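Sn-glycerol-3-phosphate ABC transporter substrate-binding protein UspB (Mycobacterium tuberculosis, PDB 4MFI) probably serves as the solute receptor of an ABC importer, binding glycerophosphocholine outside the membrane for uptake into the cell. Local coordinates at residues 103-107 with 138-142; 112-117 with 310-314; 129-135 with 347-351; 175-179 with 213-217. One frame throughout, in Å; residues are numbered along the deposited sequence.

All four contacts belong to the solute-binding protein fold, and they differ mainly in how much polar bonding they carry. Contacts 1 and 4 are aromatic: no clear hydrogen bond crosses either, and tryptophans from the starts of helices 104-110 and 177-191 do most of the touching. Contacts 2 and 3 each join two segments through a single backbone bridge; contact 2 adds a threonine hydroxyl, contact 3 two salt bridges. Each mixes buried and more exposed residues, contact 3 keeping its lysine bridge at the surface. Contacts 1 and 2 touch, Trp105 O lying 3.5 Å from Leu114 CD1, whereas contacts 2 and 4 have centres about 38 Å apart.

Contact 1 (103-107 with 138-142); sequences RWWFH and DYEFN
Trp105 and Phe106, in the first turn of helix 104-110, meet Tyr139 and Phe141 in two edge-to-face aromatic pairs within the alpha/beta fold of this periplasmic-binding-protein relative. Trp105 holds its CG between the backbone N and the carbonyl carbon (chi1 81°), which presents one face of the indole to Tyr139. That face receives the tyrosine edge: CD1 of Tyr139 lies 3.6 Å from CD1 of Trp105, toward the rim of the ring system, and the planes of the two rings stand at 69°. The same tyrosine also places its CA over the six-membered part of the indole, a CH-pi contact at 4.0 Å from the ring centroid. The opposite indole face is covered from within the helix by CB of Phe106.

The second pair reverses the roles, with the helix residue supplying the edge. Both phenylalanines carry CG anti to the backbone N (chi1 -179° for Phe106), and CE1 of Phe106 points at the middle of the Phe141 ring. The two centroids are 5.1 Å apart. Phe387 borders both helix aromatics, stacking on Phe106 and meeting Trp105 at roughly a right angle, while Tyr146 of strand 144-160 also touches Trp105. At the far rim of the indole, CH2 of Trp105 approaches CB of Phe141 edge-on at 4.2 Å.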
loop_
_atom_site.group_PDB
_atom_site.type_symbol
_atom_site.label_atom_id
_atom_site.label_comp_id
_atom_site.label_asym_id
_atom_site.label_seq_id
_atom_site.Cartn_x
_atom_site.Cartn_y
_atom_site.Cartn_z
ATOM N N ARG A 103 -8.056 -0.640 3.302
ATOM C CA ARG A 103 -8.950 -1.461 4.115
ATOM C C ARG A 103 -10.316 -0.806 4.242
ATOM O O ARG A 103 -11.349 -1.471 4.218
ATOM C CB ARG A 103 -8.358 -1.668 5.513
ATOM C CG ARG A 103 -6.951 -2.248 5.513
ATOM C CD ARG A 103 -6.203 -1.907 6.794
ATOM N NE ARG A 103 -6.280 -0.472 7.074
ATOM C CZ ARG A 103 -6.323 0.063 8.291
ATOM N NH1 ARG A 103 -6.268 -0.713 9.375
ATOM N NH2 ARG A 103 -6.423 1.382 8.424
ATOM N N TRP A 104 -10.324 0.510 4.377
ATOM C CA TRP A 104 -11.576 1.206 4.629
ATOM C C TRP A 104 -12.482 1.322 3.406
ATOM O O TRP A 104 -13.702 1.369 3.557
ATOM C CB TRP A 104 -11.313 2.589 5.215
ATOM C CG TRP A 104 -10.982 2.592 6.683
ATOM C CD1 TRP A 104 -9.762 2.835 7.257
ATOM C CD2 TRP A 104 -11.889 2.352 7.766
ATOM N NE1 TRP A 104 -9.859 2.761 8.630
ATOM C CE2 TRP A 104 -11.155 2.472 8.967
ATOM C CE3 TRP A 104 -13.253 2.055 7.838
ATOM C CZ2 TRP A 104 -11.740 2.304 10.219
ATOM C CZ3 TRP A 104 -13.835 1.890 9.082
ATOM C CH2 TRP A 104 -13.077 2.009 10.258
ATOM N N TRP A 105 -11.919 1.374 2.202
ATOM C CA TRP A 105 -12.788 1.584 1.043
ATOM C C TRP A 105 -13.821 0.461 0.907
ATOM O O TRP A 105 -14.996 0.735 0.647
ATOM C CB TRP A 105 -12.001 1.821 -0.259
ATOM C CG TRP A 105 -11.502 0.572 -0.935
ATOM C CD1 TRP A 105 -10.231 0.074 -0.891
ATOM C CD2 TRP A 105 -12.256 -0.321 -1.770
ATOM N NE1 TRP A 105 -10.150 -1.075 -1.639
ATOM C CE2 TRP A 105 -11.378 -1.341 -2.190
ATOM C CE3 TRP A 105 -13.589 -0.357 -2.202
ATOM C CZ2 TRP A 105 -11.786 -2.392 -3.012
ATOM C CZ3 TRP A 105 -14.000 -1.405 -3.025
ATOM C CH2 TRP A 105 -13.098 -2.408 -3.421
ATOM N N PHE A 106 -13.405 -0.788 1.123
ATOM C CA PHE A 106 -14.339 -1.904 0.956
ATOM C C PHE A 106 -15.382 -1.903 2.064
ATOM O O PHE A 106 -16.545 -2.224 1.822
ATOM C CB PHE A 106 -13.624 -3.254 0.903
ATOM C CG PHE A 106 -14.557 -4.424 0.710
ATOM C CD1 PHE A 106 -15.014 -4.761 -0.555
ATOM C CD2 PHE A 106 -14.978 -5.184 1.795
ATOM C CE1 PHE A 106 -15.875 -5.837 -0.739
ATOM C CE2 PHE A 106 -15.842 -6.257 1.616
ATOM C CZ PHE A 106 -16.291 -6.584 0.349
ATOM N N HIS A 107 -14.966 -1.559 3.282
ATOM C CA HIS A 107 -15.912 -1.432 4.381
ATOM C C HIS A 107 -17.083 -0.532 3.991
ATOM O O HIS A 107 -18.255 -0.874 4.191
ATOM C CB HIS A 107 -15.224 -0.875 5.618
ATOM C CG HIS A 107 -16.177 -0.483 6.692
ATOM N ND1 HIS A 107 -16.733 -1.394 7.565
ATOM C CD2 HIS A 107 -16.706 0.723 7.014
ATOM C CE1 HIS A 107 -17.548 -0.763 8.390
ATOM N NE2 HIS A 107 -17.555 0.521 8.073
ATOM N N ASP A 138 -7.081 -2.450 -7.545
ATOM C CA ASP A 138 -7.185 -2.453 -6.085
ATOM C C ASP A 138 -8.586 -2.095 -5.597
ATOM O O ASP A 138 -8.976 -2.490 -4.491
ATOM C CB ASP A 138 -6.216 -1.437 -5.473
ATOM C CG ASP A 138 -4.771 -1.887 -5.513
ATOM O OD1 ASP A 138 -4.490 -3.106 -5.426
ATOM O OD2 ASP A 138 -3.900 -1.002 -5.609
ATOM N N TYR A 139 -9.336 -1.336 -6.402
ATOM C CA TYR A 139 -10.659 -0.854 -5.983
ATOM C C TYR A 139 -11.803 -1.543 -6.697
ATOM O O TYR A 139 -12.940 -1.064 -6.676
ATOM C CB TYR A 139 -10.770 0.667 -6.156
ATOM C CG TYR A 139 -9.609 1.385 -5.521
ATOM C CD1 TYR A 139 -9.493 1.482 -4.136
ATOM C CD2 TYR A 139 -8.607 1.947 -6.302
ATOM C CE1 TYR A 139 -8.410 2.125 -3.554
ATOM C CE2 TYR A 139 -7.532 2.593 -5.731
ATOM C CZ TYR A 139 -7.434 2.681 -4.360
ATOM O OH TYR A 139 -6.349 3.326 -3.804
ATOM N N GLU A 140 -11.497 -2.663 -7.342
ATOM C CA GLU A 140 -12.497 -3.409 -8.087
ATOM C C GLU A 140 -13.102 -4.497 -7.217
ATOM O O GLU A 140 -12.396 -5.212 -6.497
ATOM C CB GLU A 140 -11.882 -4.015 -9.354
ATOM C CG GLU A 140 -12.878 -4.742 -10.245
ATOM C CD GLU A 140 -12.798 -6.255 -10.107
ATOM O OE1 GLU A 140 -13.827 -6.936 -10.308
ATOM O OE2 GLU A 140 -11.698 -6.768 -9.805
ATOM N N PHE A 141 -14.419 -4.595 -7.256
ATOM C CA PHE A 141 -15.096 -5.715 -6.643
ATOM C C PHE A 141 -16.318 -6.073 -7.458
ATOM O O PHE A 141 -17.157 -5.208 -7.749
ATOM C CB PHE A 141 -15.497 -5.412 -5.211
ATOM C CG PHE A 141 -16.132 -6.576 -4.524
ATOM C CD1 PHE A 141 -15.384 -7.707 -4.225
ATOM C CD2 PHE A 141 -17.473 -6.557 -4.200
ATOM C CE1 PHE A 141 -15.966 -8.796 -3.604
ATOM C CE2 PHE A 141 -18.068 -7.637 -3.575
ATOM C CZ PHE A 141 -17.314 -8.761 -3.277
ATOM N N ASN A 142 -16.413 -7.349 -7.825
ATOM C CA ASN A 142 -17.518 -7.835 -8.646
ATOM C C ASN A 142 -17.666 -7.047 -9.949
ATOM O O ASN A 142 -18.782 -6.827 -10.423
ATOM C CB ASN A 142 -18.838 -7.784 -7.865
ATOM C CG ASN A 142 -18.987 -8.924 -6.867
ATOM O OD1 ASN A 142 -18.061 -9.712 -6.645
ATOM N ND2 ASN A 142 -20.164 -9.011 -6.252
#

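Contact 2 (112-117 with 310-314); sequences GVLTAL and AIPAK
Thr115 N and Thr115 OG1 both donate to the carbonyl oxygen of Ile311, so that one acceptor is gripped by backbone and side chain of the same residue. The two segments form a single beta bridge between Leu114 and Pro312, joining the loop after helix 104-110 to the end of strand 307-310 in the alpha/beta fold. The amide bond, 2.8 Å from Thr115 N to Ile311 O, comes nearly along the C=O axis, while the hydroxyl arrives from above the carbonyl plane at 3.0 Å from OG1 to that same oxygen. This second bond depends on chi1 of -56°, which sets OG1 anti to the carbonyl carbon of Thr115.

On the other side of the bridge, Ala313 N donates to Val113 O at 2.8 Å, almost straight at 171°. Water 1 links Val113 O to Lys314 N, and water 2 accepts from Ile311 N and lies 2.8 Å from Thr115 O, so solvent continues the pairing at both ends.

Farther out the contact is apolar. Both methyl branches of Leu114 lie beside CB of Ala310, and the leucine is also covered by Phe85 and Phe108. Helix 317-330 packs on Ile311 through Ala323, Leu324 and Ile327. Leu117 crosses this isoleucine, its CD2 reaching Ile311 CD1 at 3.7 Å.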
loop_
_atom_site.group_PDB
_atom_site.type_symbol
_atom_site.label_atom_id
_atom_site.label_comp_id
_atom_site.label_asym_id
_atom_site.label_seq_id
_atom_site.Cartn_x
_atom_site.Cartn_y
_atom_site.Cartn_z
ATOM N N GLY A 112 -22.807 0.092 1.013
ATOM C CA GLY A 112 -23.652 0.737 0.023
ATOM C C GLY A 112 -23.547 2.249 -0.014
ATOM O O GLY A 112 -24.367 2.914 -0.653
ATOM N N VAL A 113 -22.534 2.804 0.650
ATOM C CA VAL A 113 -22.416 4.261 0.750
ATOM C C VAL A 113 -21.430 4.908 -0.229
ATOM O O VAL A 113 -21.211 6.117 -0.169
ATOM C CB VAL A 113 -22.096 4.727 2.194
ATOM C CG1 VAL A 113 -23.126 4.178 3.172
ATOM C CG2 VAL A 113 -20.677 4.312 2.598
ATOM N N LEU A 114 -20.838 4.111 -1.121
ATOM C CA LEU A 114 -19.964 4.641 -2.166
ATOM C C LEU A 114 -20.544 4.436 -3.565
ATOM O O LEU A 114 -21.241 3.456 -3.831
ATOM C CB LEU A 114 -18.584 3.992 -2.108
ATOM C CG LEU A 114 -17.772 4.136 -0.823
ATOM C CD1 LEU A 114 -16.418 3.465 -1.024
ATOM C CD2 LEU A 114 -17.606 5.590 -0.424
ATOM N N THR A 115 -20.223 5.353 -4.469
ATOM C CA THR A 115 -20.660 5.252 -5.857
ATOM C C THR A 115 -19.772 4.292 -6.638
ATOM O O THR A 115 -18.546 4.419 -6.608
ATOM C CB THR A 115 -20.583 6.632 -6.540
ATOM O OG1 THR A 115 -21.352 7.582 -5.791
ATOM C CG2 THR A 115 -21.110 6.571 -7.969
ATOM N N ALA A 116 -20.379 3.333 -7.333
ATOM C CA ALA A 116 -19.653 2.539 -8.319
ATOM C C ALA A 116 -19.356 3.458 -9.501
ATOM O O ALA A 116 -20.266 4.081 -10.057
ATOM C CB ALA A 116 -20.476 1.332 -8.760
ATOM N N LEU A 117 -18.084 3.545 -9.878
ATOM C CA LEU A 117 -17.604 4.624 -10.747
ATOM C C LEU A 117 -17.603 4.337 -12.243
ATOM O O LEU A 117 -17.379 5.249 -13.040
ATOM C CB LEU A 117 -16.183 5.028 -10.341
ATOM C CG LEU A 117 -16.025 5.574 -8.925
ATOM C CD1 LEU A 117 -14.568 5.874 -8.615
ATOM C CD2 LEU A 117 -16.880 6.819 -8.747
ATOM N N ALA A 310 -12.718 8.357 -3.355
ATOM C CA ALA A 310 -14.045 7.792 -3.596
ATOM C C ALA A 310 -15.116 8.882 -3.572
ATOM O O ALA A 310 -14.901 9.967 -3.030
ATOM C CB ALA A 310 -14.361 6.733 -2.543
ATOM N N ILE A 311 -16.275 8.571 -4.143
ATOM C CA ILE A 311 -17.399 9.499 -4.212
ATOM C C ILE A 311 -18.588 8.884 -3.478
ATOM O O ILE A 311 -19.091 7.840 -3.881
ATOM C CB ILE A 311 -17.801 9.759 -5.684
ATOM C CG1 ILE A 311 -16.611 10.292 -6.487
ATOM C CG2 ILE A 311 -18.992 10.714 -5.775
ATOM C CD1 ILE A 311 -16.922 10.462 -7.973
ATOM N N PRO A 312 -19.044 9.524 -2.392
ATOM C CA PRO A 312 -20.202 8.989 -1.666
ATOM C C PRO A 312 -21.451 8.832 -2.536
ATOM O O PRO A 312 -21.711 9.642 -3.438
ATOM C CB PRO A 312 -20.441 10.039 -0.581
ATOM C CG PRO A 312 -19.067 10.597 -0.323
ATOM C CD PRO A 312 -18.447 10.679 -1.698
ATOM N N ALA A 313 -22.226 7.792 -2.239
ATOM C CA ALA A 313 -23.443 7.488 -2.981
ATOM C C ALA A 313 -24.533 8.541 -2.800
ATOM O O ALA A 313 -25.366 8.721 -3.689
ATOM C CB ALA A 313 -23.975 6.115 -2.585
ATOM N N LYS A 314 -24.547 9.226 -1.658
ATOM C CA LYS A 314 -25.649 10.150 -1.372
ATOM C C LYS A 314 -25.403 11.584 -1.861
ATOM O O LYS A 314 -25.752 12.558 -1.194
ATOM C CB LYS A 314 -26.033 10.126 0.107
ATOM C CG LYS A 314 -24.997 10.683 1.053
ATOM C CD LYS A 314 -25.649 11.107 2.361
ATOM C CE LYS A 314 -26.542 10.013 2.916
ATOM N NZ LYS A 314 -26.991 10.301 4.306
HETATM O O HOH W 1 -23.137 8.058 0.748
HETATM O O HOH W 2 -16.773 5.894 -5.018
#

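Contact 3 (129-135 with 347-351); sequences TDYVDSL and PVRKS
A single beta bridge between Tyr131 and Arg349, flanked by two salt bridges, ties the segment leading into helix 133-137 to the loop between helices 333-343 and 356-364. The backbone pairing is made by Lys350 N donating to Asp130 O and Val132 N donating to Val348 O, the latter at 2.9 Å from N to O.

Asp130 is the hub of one polar cluster. Its carboxylate reaches both Arg349 and Ser351 because chi1 of -169° points CG away from the backbone N. Its OD2 accepts three bonds: from Ser351 OG at 2.6 Å on the syn side, from Arg349 NH2 through the anti lone pair, and from Arg349 NE at 2.7 Å from above the carboxylate plane. The guanidinium thus grips one oxygen side-on, its plane 82° from that of the carboxylate, and Ser351 N binds the other oxygen, OD1. Three donors on one atom would probably favour the charged form of the aspartate.

The bend at chi2 (-72°) sets Arg349 CD centrally over the phenol face of Tyr131, 3.5 Å from the ring centroid, and the bend at chi3 turns NE toward Asp130. Lys350 instead runs extended beyond CG, and its NZ donates to Thr129 O and to Asp133 OD1, the second a 2.8 Å salt bridge at the exposed margin.

Leu135 CD1 packs on Val348. Tyr131 and Leu135 both lean on Pro149 of strand 144-160, Tyr131 OH bonds to Thr331, and Pro333 of helix 333-343 lies against Asp130, Arg349 and Ser351.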
loop_
_atom_site.group_PDB
_atom_site.type_symbol
_atom_site.label_atom_id
_atom_site.label_comp_id
_atom_site.label_asym_id
_atom_site.label_seq_id
_atom_site.Cartn_x
_atom_site.Cartn_y
_atom_site.Cartn_z
ATOM N N THR A 129 -7.479 2.855 -18.893
ATOM C CA THR A 129 -6.388 1.955 -19.268
ATOM C C THR A 129 -5.011 2.578 -19.039
ATOM O O THR A 129 -4.005 1.869 -19.051
ATOM C CB THR A 129 -6.495 1.455 -20.721
ATOM O OG1 THR A 129 -6.321 2.551 -21.624
ATOM C CG2 THR A 129 -7.844 0.815 -20.964
ATOM N N ASP A 130 -4.962 3.891 -18.818
ATOM C CA ASP A 130 -3.694 4.552 -18.496
ATOM C C ASP A 130 -3.395 4.598 -16.994
ATOM O O ASP A 130 -2.354 5.107 -16.584
ATOM C CB ASP A 130 -3.629 5.969 -19.083
ATOM C CG ASP A 130 -2.225 6.577 -18.997
ATOM O OD1 ASP A 130 -1.239 5.902 -19.378
ATOM O OD2 ASP A 130 -2.102 7.730 -18.530
ATOM N N TYR A 131 -4.298 4.088 -16.161
ATOM C CA TYR A 131 -3.947 3.896 -14.756
ATOM C C TYR A 131 -3.146 2.613 -14.625
ATOM O O TYR A 131 -3.450 1.620 -15.295
ATOM C CB TYR A 131 -5.191 3.855 -13.859
ATOM C CG TYR A 131 -5.801 5.220 -13.651
ATOM C CD1 TYR A 131 -6.626 5.788 -14.616
ATOM C CD2 TYR A 131 -5.511 5.961 -12.514
ATOM C CE1 TYR A 131 -7.163 7.042 -14.440
ATOM C CE2 TYR A 131 -6.044 7.220 -12.328
ATOM C CZ TYR A 131 -6.873 7.753 -13.293
ATOM O OH TYR A 131 -7.410 9.005 -13.120
ATOM N N VAL A 132 -2.113 2.646 -13.782
ATOM C CA VAL A 132 -1.330 1.452 -13.461
ATOM C C VAL A 132 -2.318 0.334 -13.128
ATOM O O VAL A 132 -3.243 0.534 -12.339
ATOM C CB VAL A 132 -0.374 1.722 -12.280
ATOM C CG1 VAL A 132 0.303 0.439 -11.807
ATOM C CG2 VAL A 132 0.671 2.773 -12.675
ATOM N N ASP A 133 -2.147 -0.824 -13.759
ATOM C CA ASP A 133 -3.175 -1.863 -13.722
ATOM C C ASP A 133 -3.563 -2.259 -12.307
ATOM O O ASP A 133 -4.755 -2.263 -11.965
ATOM C CB ASP A 133 -2.740 -3.113 -14.498
ATOM C CG ASP A 133 -2.747 -2.915 -16.002
ATOM O OD1 ASP A 133 -3.305 -1.906 -16.474
ATOM O OD2 ASP A 133 -2.207 -3.792 -16.719
ATOM N N SER A 134 -2.569 -2.578 -11.480
ATOM C CA SER A 134 -2.860 -3.048 -10.129
ATOM C C SER A 134 -3.491 -1.949 -9.292
ATOM O O SER A 134 -4.360 -2.223 -8.466
ATOM C CB SER A 134 -1.603 -3.589 -9.435
ATOM O OG SER A 134 -0.672 -2.544 -9.213
ATOM N N LEU A 135 -3.065 -0.706 -9.509
ATOM C CA LEU A 135 -3.522 0.396 -8.659
ATOM C C LEU A 135 -5.001 0.698 -8.866
ATOM O O LEU A 135 -5.694 1.081 -7.926
ATOM C CB LEU A 135 -2.674 1.653 -8.864
ATOM C CG LEU A 135 -1.193 1.526 -8.487
ATOM C CD1 LEU A 135 -0.477 2.863 -8.677
ATOM C CD2 LEU A 135 -1.024 1.018 -7.060
ATOM N N PRO A 347 3.607 7.600 -8.919
ATOM C CA PRO A 347 2.681 8.053 -9.965
ATOM C C PRO A 347 1.679 6.952 -10.305
ATOM O O PRO A 347 2.077 5.791 -10.456
ATOM C CB PRO A 347 3.604 8.338 -11.162
ATOM C CG PRO A 347 4.975 8.513 -10.567
ATOM C CD PRO A 347 5.009 7.619 -9.363
ATOM N N VAL A 348 0.398 7.303 -10.422
ATOM C CA VAL A 348 -0.635 6.286 -10.596
ATOM C C VAL A 348 -1.010 6.055 -12.060
ATOM O O VAL A 348 -1.852 5.203 -12.357
ATOM C CB VAL A 348 -1.900 6.609 -9.766
ATOM C CG1 VAL A 348 -1.526 6.870 -8.305
ATOM C CG2 VAL A 348 -2.654 7.809 -10.346
ATOM N N ARG A 349 -0.376 6.806 -12.964
ATOM C CA ARG A 349 -0.643 6.699 -14.395
ATOM C C ARG A 349 0.560 6.134 -15.119
ATOM O O ARG A 349 1.694 6.564 -14.868
ATOM C CB ARG A 349 -0.971 8.078 -14.989
ATOM C CG ARG A 349 -2.242 8.714 -14.434
ATOM C CD ARG A 349 -3.492 8.008 -14.944
ATOM N NE ARG A 349 -3.682 8.303 -16.356
ATOM C CZ ARG A 349 -4.578 9.162 -16.830
ATOM N NH1 ARG A 349 -5.400 9.807 -16.007
ATOM N NH2 ARG A 349 -4.650 9.373 -18.133
ATOM N N LYS A 350 0.316 5.192 -16.028
ATOM C CA LYS A 350 1.389 4.594 -16.818
ATOM C C LYS A 350 2.163 5.654 -17.594
ATOM O O LYS A 350 3.395 5.648 -17.612
ATOM C CB LYS A 350 0.820 3.560 -17.794
ATOM C CG LYS A 350 0.092 2.409 -17.117
ATOM C CD LYS A 350 -0.539 1.505 -18.166
ATOM C CE LYS A 350 -1.315 0.369 -17.523
ATOM N NZ LYS A 350 -2.148 -0.344 -18.528
ATOM N N SER A 351 1.437 6.577 -18.217
ATOM C CA SER A 351 2.055 7.585 -19.072
ATOM C C SER A 351 2.726 8.720 -18.306
ATOM O O SER A 351 3.248 9.652 -18.926
ATOM C CB SER A 351 1.024 8.181 -20.029
ATOM O OG SER A 351 0.089 8.971 -19.320
HETATM O O HOH W 3 -1.703 -3.550 -19.348
#

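Contact 4 (175-179 with 213-217); sequences QSWSE and PNWAF
Trp177 and Phe217 both hold CG anti to the carbonyl carbon, with chi1 of -78° and -82°, and these torsions bring the indole over Pro213 and the phenyl ring up to Trp177 CB. The contact joins the first turn of helix 177-191 to the last turn of helix 211-216, with Pro213 and Ala216 of that helix, and Phe217 just after it, placed around Trp177.

Pro213 covers one face of the indole. Its CB stands 3.7 Å from the centroid of the five-membered ring and 15° off the ring normal, a CH-pi contact, while its CA comes within 3.5 Å of Trp177 NE1. Ala216, one turn further along, meets the edge instead: its CB lies near the indole plane, 3.8 Å from Trp177 CD1. Phe217 reaches the base of the side chain, where its CE2 is 3.6 Å from Trp177 CB. Ser178 OG lies at the edge of the same phenyl ring, 3.4 Å from Phe217 CE1.

Ser176 is the N-cap of helix 177-191, its OG accepting from Glu179 N at 2.9 Å, which caps the turn from which Trp177 projects. Glu179 in turn accepts from Gln175 N through OE1 and forms a salt bridge with Arg172. Pro293 also touches the tryptophan, and Phe240 and Ala237 of helix 232-245 border Phe217.

No hydrogen bond crosses between the two segments, so their fit rests on shape and dispersion, with Pro213 CB packed on one indole face; the polar side-chain bonds lie within 175-179, where Ser176 caps the helix start.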
loop_
_atom_site.group_PDB
_atom_site.type_symbol
_atom_site.label_atom_id
_atom_site.label_comp_id
_atom_site.label_asym_id
_atom_site.label_seq_id
_atom_site.Cartn_x
_atom_site.Cartn_y
_atom_site.Cartn_z
ATOM N N GLN A 175 17.395 -12.630 -5.795
ATOM C CA GLN A 175 16.561 -13.115 -6.892
ATOM C C GLN A 175 15.371 -13.911 -6.385
ATOM O O GLN A 175 14.340 -14.008 -7.054
ATOM C CB GLN A 175 17.398 -14.023 -7.800
ATOM C CG GLN A 175 18.354 -13.298 -8.737
ATOM C CD GLN A 175 17.640 -12.693 -9.926
ATOM O OE1 GLN A 175 16.426 -12.854 -10.087
ATOM N NE2 GLN A 175 18.386 -11.998 -10.767
ATOM N N SER A 176 15.537 -14.519 -5.215
ATOM C CA SER A 176 14.467 -15.261 -4.565
ATOM C C SER A 176 14.629 -15.101 -3.068
ATOM O O SER A 176 15.730 -14.806 -2.580
ATOM C CB SER A 176 14.515 -16.751 -4.940
ATOM O OG SER A 176 15.682 -17.382 -4.426
ATOM N N TRP A 177 13.555 -15.314 -2.325
ATOM C CA TRP A 177 13.678 -15.312 -0.880
ATOM C C TRP A 177 14.599 -16.425 -0.379
ATOM O O TRP A 177 15.315 -16.243 0.613
ATOM C CB TRP A 177 12.294 -15.355 -0.223
ATOM C CG TRP A 177 11.646 -14.003 -0.259
ATOM C CD1 TRP A 177 10.618 -13.597 -1.067
ATOM C CD2 TRP A 177 12.021 -12.864 0.519
ATOM N NE1 TRP A 177 10.324 -12.268 -0.821
ATOM C CE2 TRP A 177 11.174 -11.799 0.145
ATOM C CE3 TRP A 177 12.990 -12.642 1.503
ATOM C CZ2 TRP A 177 11.263 -10.531 0.727
ATOM C CZ3 TRP A 177 13.080 -11.383 2.077
ATOM C CH2 TRP A 177 12.221 -10.343 1.688
ATOM N N SER A 178 14.624 -17.559 -1.080
ATOM C CA SER A 178 15.517 -18.640 -0.691
ATOM C C SER A 178 16.988 -18.288 -0.909
ATOM O O SER A 178 17.836 -18.657 -0.096
ATOM C CB SER A 178 15.125 -19.946 -1.381
ATOM O OG SER A 178 13.888 -20.394 -0.864
ATOM N N GLU A 179 17.298 -17.549 -1.974
ATOM C CA GLU A 179 18.661 -17.039 -2.122
ATOM C C GLU A 179 19.005 -16.100 -0.971
ATOM O O GLU A 179 20.097 -16.176 -0.402
ATOM C CB GLU A 179 18.858 -16.311 -3.453
ATOM C CG GLU A 179 20.317 -15.883 -3.677
ATOM C CD GLU A 179 20.520 -14.964 -4.868
ATOM O OE1 GLU A 179 19.673 -14.076 -5.109
ATOM O OE2 GLU A 179 21.547 -15.127 -5.570
ATOM N N PRO A 213 6.626 -12.188 0.358
ATOM C CA PRO A 213 7.287 -13.490 0.467
ATOM C C PRO A 213 6.300 -14.639 0.542
ATOM O O PRO A 213 6.578 -15.685 -0.032
ATOM C CB PRO A 213 8.118 -13.379 1.758
ATOM C CG PRO A 213 7.720 -12.105 2.393
ATOM C CD PRO A 213 7.195 -11.216 1.308
ATOM N N ASN A 214 5.161 -14.446 1.199
ATOM C CA ASN A 214 4.147 -15.486 1.227
ATOM C C ASN A 214 3.747 -15.876 -0.205
ATOM O O ASN A 214 3.827 -17.048 -0.589
ATOM C CB ASN A 214 2.949 -14.981 2.043
ATOM C CG ASN A 214 1.999 -16.083 2.457
ATOM O OD1 ASN A 214 2.353 -17.267 2.515
ATOM N ND2 ASN A 214 0.774 -15.686 2.777
ATOM N N TRP A 215 3.356 -14.891 -1.009
ATOM C CA TRP A 215 3.029 -15.136 -2.412
ATOM C C TRP A 215 4.190 -15.774 -3.190
ATOM O O TRP A 215 3.971 -16.654 -4.028
ATOM C CB TRP A 215 2.650 -13.826 -3.097
ATOM C CG TRP A 215 1.332 -13.242 -2.680
ATOM C CD1 TRP A 215 0.240 -13.907 -2.177
ATOM C CD2 TRP A 215 0.967 -11.863 -2.751
ATOM N NE1 TRP A 215 -0.781 -13.010 -1.936
ATOM C CE2 TRP A 215 -0.359 -11.752 -2.288
ATOM C CE3 TRP A 215 1.637 -10.705 -3.170
ATOM C CZ2 TRP A 215 -1.023 -10.529 -2.226
ATOM C CZ3 TRP A 215 0.976 -9.495 -3.112
ATOM C CH2 TRP A 215 -0.341 -9.417 -2.649
ATOM N N ALA A 216 5.414 -15.307 -2.941
ATOM C CA ALA A 216 6.583 -15.815 -3.653
ATOM C C ALA A 216 6.788 -17.310 -3.420
ATOM O O ALA A 216 7.307 -18.024 -4.288
ATOM C CB ALA A 216 7.829 -15.038 -3.242
ATOM N N PHE A 217 6.368 -17.774 -2.247
ATOM C CA PHE A 217 6.487 -19.181 -1.866
ATOM C C PHE A 217 5.225 -19.981 -2.191
ATOM O O PHE A 217 5.140 -21.167 -1.867
ATOM C CB PHE A 217 6.831 -19.293 -0.373
ATOM C CG PHE A 217 8.294 -19.104 -0.064
ATOM C CD1 PHE A 217 9.239 -19.982 -0.585
ATOM C CD2 PHE A 217 8.729 -18.074 0.769
ATOM C CE1 PHE A 217 10.591 -19.837 -0.292
ATOM C CE2 PHE A 217 10.090 -17.919 1.071
ATOM C CZ PHE A 217 11.018 -18.802 0.537
#